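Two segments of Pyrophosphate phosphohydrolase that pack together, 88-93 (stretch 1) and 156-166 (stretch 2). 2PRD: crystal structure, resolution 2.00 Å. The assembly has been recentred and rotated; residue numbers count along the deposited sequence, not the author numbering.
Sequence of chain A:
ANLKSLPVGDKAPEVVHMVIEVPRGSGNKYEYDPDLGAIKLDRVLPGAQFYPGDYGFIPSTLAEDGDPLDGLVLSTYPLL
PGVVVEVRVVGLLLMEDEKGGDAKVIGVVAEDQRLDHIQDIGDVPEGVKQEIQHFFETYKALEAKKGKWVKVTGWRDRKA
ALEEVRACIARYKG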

# COMPACT_ATOMS: atom_id res chain seq x y z
N ARG A 88 12.37 -12.27 -20.23
CA ARG A 88 13.65 -12.35 -20.93
C ARG A 88 14.72 -12.90 -19.99
O ARG A 88 15.11 -12.31 -18.97
CB ARG A 88 14.00 -11.00 -21.53
CG ARG A 88 15.40 -10.93 -22.11
CD ARG A 88 15.58 -9.76 -23.08
NE ARG A 88 16.11 -8.67 -22.25
CZ ARG A 88 15.17 -7.73 -22.03
NH1 ARG A 88 14.02 -7.95 -22.62
NH2 ARG A 88 15.48 -6.70 -21.31
N VAL A 89 15.29 -14.06 -20.39
CA VAL A 89 16.36 -14.76 -19.65
C VAL A 89 17.72 -14.10 -19.75
O VAL A 89 18.31 -14.05 -20.84
CB VAL A 89 16.52 -16.22 -20.12
CG1 VAL A 89 17.48 -16.98 -19.22
CG2 VAL A 89 15.15 -16.89 -20.11
N VAL A 90 18.26 -13.70 -18.61
CA VAL A 90 19.60 -13.06 -18.68
C VAL A 90 20.65 -13.73 -17.84
O VAL A 90 21.82 -13.32 -17.93
CB VAL A 90 19.42 -11.56 -18.31
CG1 VAL A 90 18.31 -10.94 -19.15
CG2 VAL A 90 19.08 -11.40 -16.84
N GLY A 91 20.35 -14.76 -17.05
CA GLY A 91 21.31 -15.40 -16.18
C GLY A 91 20.83 -16.55 -15.33
O GLY A 91 19.68 -16.95 -15.40
N LEU A 92 21.70 -17.16 -14.50
CA LEU A 92 21.36 -18.27 -13.63
C LEU A 92 21.94 -18.00 -12.23
O LEU A 92 23.02 -17.43 -12.11
CB LEU A 92 22.05 -19.61 -13.99
CG LEU A 92 21.48 -20.46 -15.09
CD1 LEU A 92 22.24 -21.79 -15.26
CD2 LEU A 92 19.98 -20.75 -14.89
N LEU A 93 21.20 -18.50 -11.27
CA LEU A 93 21.65 -18.47 -9.89
C LEU A 93 21.75 -19.97 -9.53
O LEU A 93 20.78 -20.72 -9.59
CB LEU A 93 20.78 -17.71 -8.91
CG LEU A 93 21.18 -17.73 -7.44
CD1 LEU A 93 22.59 -17.19 -7.27
CD2 LEU A 93 20.22 -16.90 -6.62
N ARG A 156 25.68 -17.36 -13.30
CA ARG A 156 26.02 -17.71 -14.68
C ARG A 156 25.34 -16.74 -15.61
O ARG A 156 24.29 -16.20 -15.29
CB ARG A 156 25.66 -19.14 -15.04
CG ARG A 156 26.34 -20.25 -14.27
CD ARG A 156 27.81 -20.33 -14.64
NE ARG A 156 28.47 -21.33 -13.81
CZ ARG A 156 29.11 -21.14 -12.68
NH1 ARG A 156 29.26 -19.94 -12.11
NH2 ARG A 156 29.65 -22.20 -12.08
N ASP A 157 25.91 -16.59 -16.80
CA ASP A 157 25.45 -15.61 -17.78
C ASP A 157 24.34 -16.07 -18.66
O ASP A 157 23.83 -17.17 -18.45
CB ASP A 157 26.69 -15.16 -18.57
CG ASP A 157 27.17 -16.21 -19.55
OD1 ASP A 157 26.70 -17.36 -19.46
OD2 ASP A 157 28.02 -15.83 -20.41
N ARG A 158 23.86 -15.21 -19.56
CA ARG A 158 22.76 -15.56 -20.42
C ARG A 158 23.06 -16.79 -21.25
O ARG A 158 22.08 -17.49 -21.62
CB ARG A 158 22.36 -14.35 -21.29
CG ARG A 158 21.16 -14.71 -22.17
CD ARG A 158 21.14 -13.62 -23.27
NE ARG A 158 22.47 -13.65 -23.87
CZ ARG A 158 23.15 -12.68 -24.43
NH1 ARG A 158 22.65 -11.45 -24.51
NH2 ARG A 158 24.37 -12.91 -24.91
N LYS A 159 24.31 -17.07 -21.58
CA LYS A 159 24.53 -18.27 -22.46
C LYS A 159 24.29 -19.55 -21.70
O LYS A 159 23.73 -20.47 -22.31
CB LYS A 159 25.85 -18.17 -23.20
CG LYS A 159 25.86 -16.82 -23.95
CD LYS A 159 27.01 -16.69 -24.93
CE LYS A 159 26.76 -15.54 -25.92
NZ LYS A 159 27.02 -14.22 -25.28
N ALA A 160 24.71 -19.60 -20.45
CA ALA A 160 24.51 -20.77 -19.59
C ALA A 160 23.07 -20.99 -19.28
O ALA A 160 22.55 -22.12 -19.26
CB ALA A 160 25.37 -20.63 -18.31
N ALA A 161 22.31 -19.92 -19.03
CA ALA A 161 20.91 -20.00 -18.70
C ALA A 161 20.11 -20.60 -19.85
O ALA A 161 19.20 -21.40 -19.58
CB ALA A 161 20.32 -18.62 -18.36
N LEU A 162 20.40 -20.13 -21.06
CA LEU A 162 19.66 -20.60 -22.23
C LEU A 162 19.83 -22.10 -22.43
O LEU A 162 18.90 -22.80 -22.80
CB LEU A 162 19.97 -19.79 -23.48
CG LEU A 162 19.70 -18.29 -23.45
CD1 LEU A 162 20.25 -17.64 -24.70
CD2 LEU A 162 18.25 -17.92 -23.24
N GLU A 163 21.02 -22.56 -22.16
CA GLU A 163 21.36 -23.98 -22.25
C GLU A 163 20.54 -24.76 -21.24
O GLU A 163 20.12 -25.87 -21.56
CB GLU A 163 22.85 -24.21 -22.03
CG GLU A 163 23.74 -23.94 -23.23
CD GLU A 163 23.16 -24.58 -24.50
OE1 GLU A 163 22.71 -25.75 -24.45
OE2 GLU A 163 23.14 -23.89 -25.55
N GLU A 164 20.31 -24.22 -20.08
CA GLU A 164 19.53 -24.93 -19.04
C GLU A 164 18.07 -24.87 -19.41
O GLU A 164 17.29 -25.82 -19.24
CB GLU A 164 19.82 -24.30 -17.69
CG GLU A 164 18.88 -24.72 -16.57
CD GLU A 164 19.34 -26.00 -15.92
OE1 GLU A 164 20.43 -26.47 -16.29
OE2 GLU A 164 18.63 -26.52 -15.03
N VAL A 165 17.70 -23.68 -19.91
CA VAL A 165 16.26 -23.59 -20.35
C VAL A 165 15.97 -24.64 -21.38
O VAL A 165 14.99 -25.42 -21.30
CB VAL A 165 16.03 -22.16 -20.76
CG1 VAL A 165 14.58 -21.98 -21.17
CG2 VAL A 165 16.40 -21.22 -19.59
N ARG A 166 16.78 -24.69 -22.44
CA ARG A 166 16.68 -25.65 -23.54
C ARG A 166 16.64 -27.09 -23.03
O ARG A 166 15.90 -27.93 -23.56
CB ARG A 166 17.92 -25.56 -24.43
CG ARG A 166 17.91 -24.62 -25.54
CD ARG A 166 19.04 -24.70 -26.56
NE ARG A 166 18.69 -23.75 -27.63
CZ ARG A 166 19.03 -22.50 -27.82
NH1 ARG A 166 19.85 -21.85 -27.00
NH2 ARG A 166 18.53 -21.83 -28.88

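The polar part of this contact is almost entirely backbone. Leu92 and Arg156 form an antiparallel hydrogen-bonded pair, in which Leu92 N donates to Arg156 O at 2.9 Å and Arg156 N donates to Leu92 O, also at 2.9 Å. With N-H...O angles of 155° and 159°, both bonds are nearly straight, and together they satisfy all four main-chain groups of the pair. The two side chains leave the sheet on the same face, their CB atoms 3.8 Å apart; the long Arg156 chain then leads its charged end away from the contact.

Just past the bridge partner Arg156, with Asp157 between, the second segment enters a helix whose axis crosses the strand at 90°. Asp157 caps its N terminus. A short carboxylate suits this position because the first helical NH groups lack a preceding turn to accept from them: Asp157 OD1 accepts from Ala160 N at 3.2 Å with good geometry, and from Lys159 N at 3.2 Å in a weak bond. Asp157 O meanwhile accepts from Ala161 N at 3.2 Å, a bond within the second segment. Proximity alone is not enough at Val90, whose O lies 3.2 Å from Arg158 N but at too poor an angle for a hydrogen bond.

Gly91 lies alongside the second segment, its CA 3.2 Å from Arg156 O. An ideal CB on it would fall only 3.0 Å from that oxygen, so the absence of a side chain relieves a tight spot.

Apolar packing accompanies the bridge, and Leu92 takes part in both. Ala161, small and pointing toward the strand, allows close approach: its CB lies 3.4 Å from Val89 CG1 and 3.9 Å from Leu92 CG. Val89 CB also meets Leu162 CD2 at 4.0 Å, while Leu92 CD1 reaches the aliphatic CB of Glu164 at 4.2 Å. The side chains of Val89, Leu92, Ala161 and Leu162 are pure hydrocarbon and fill space without bringing polar groups that would need partners.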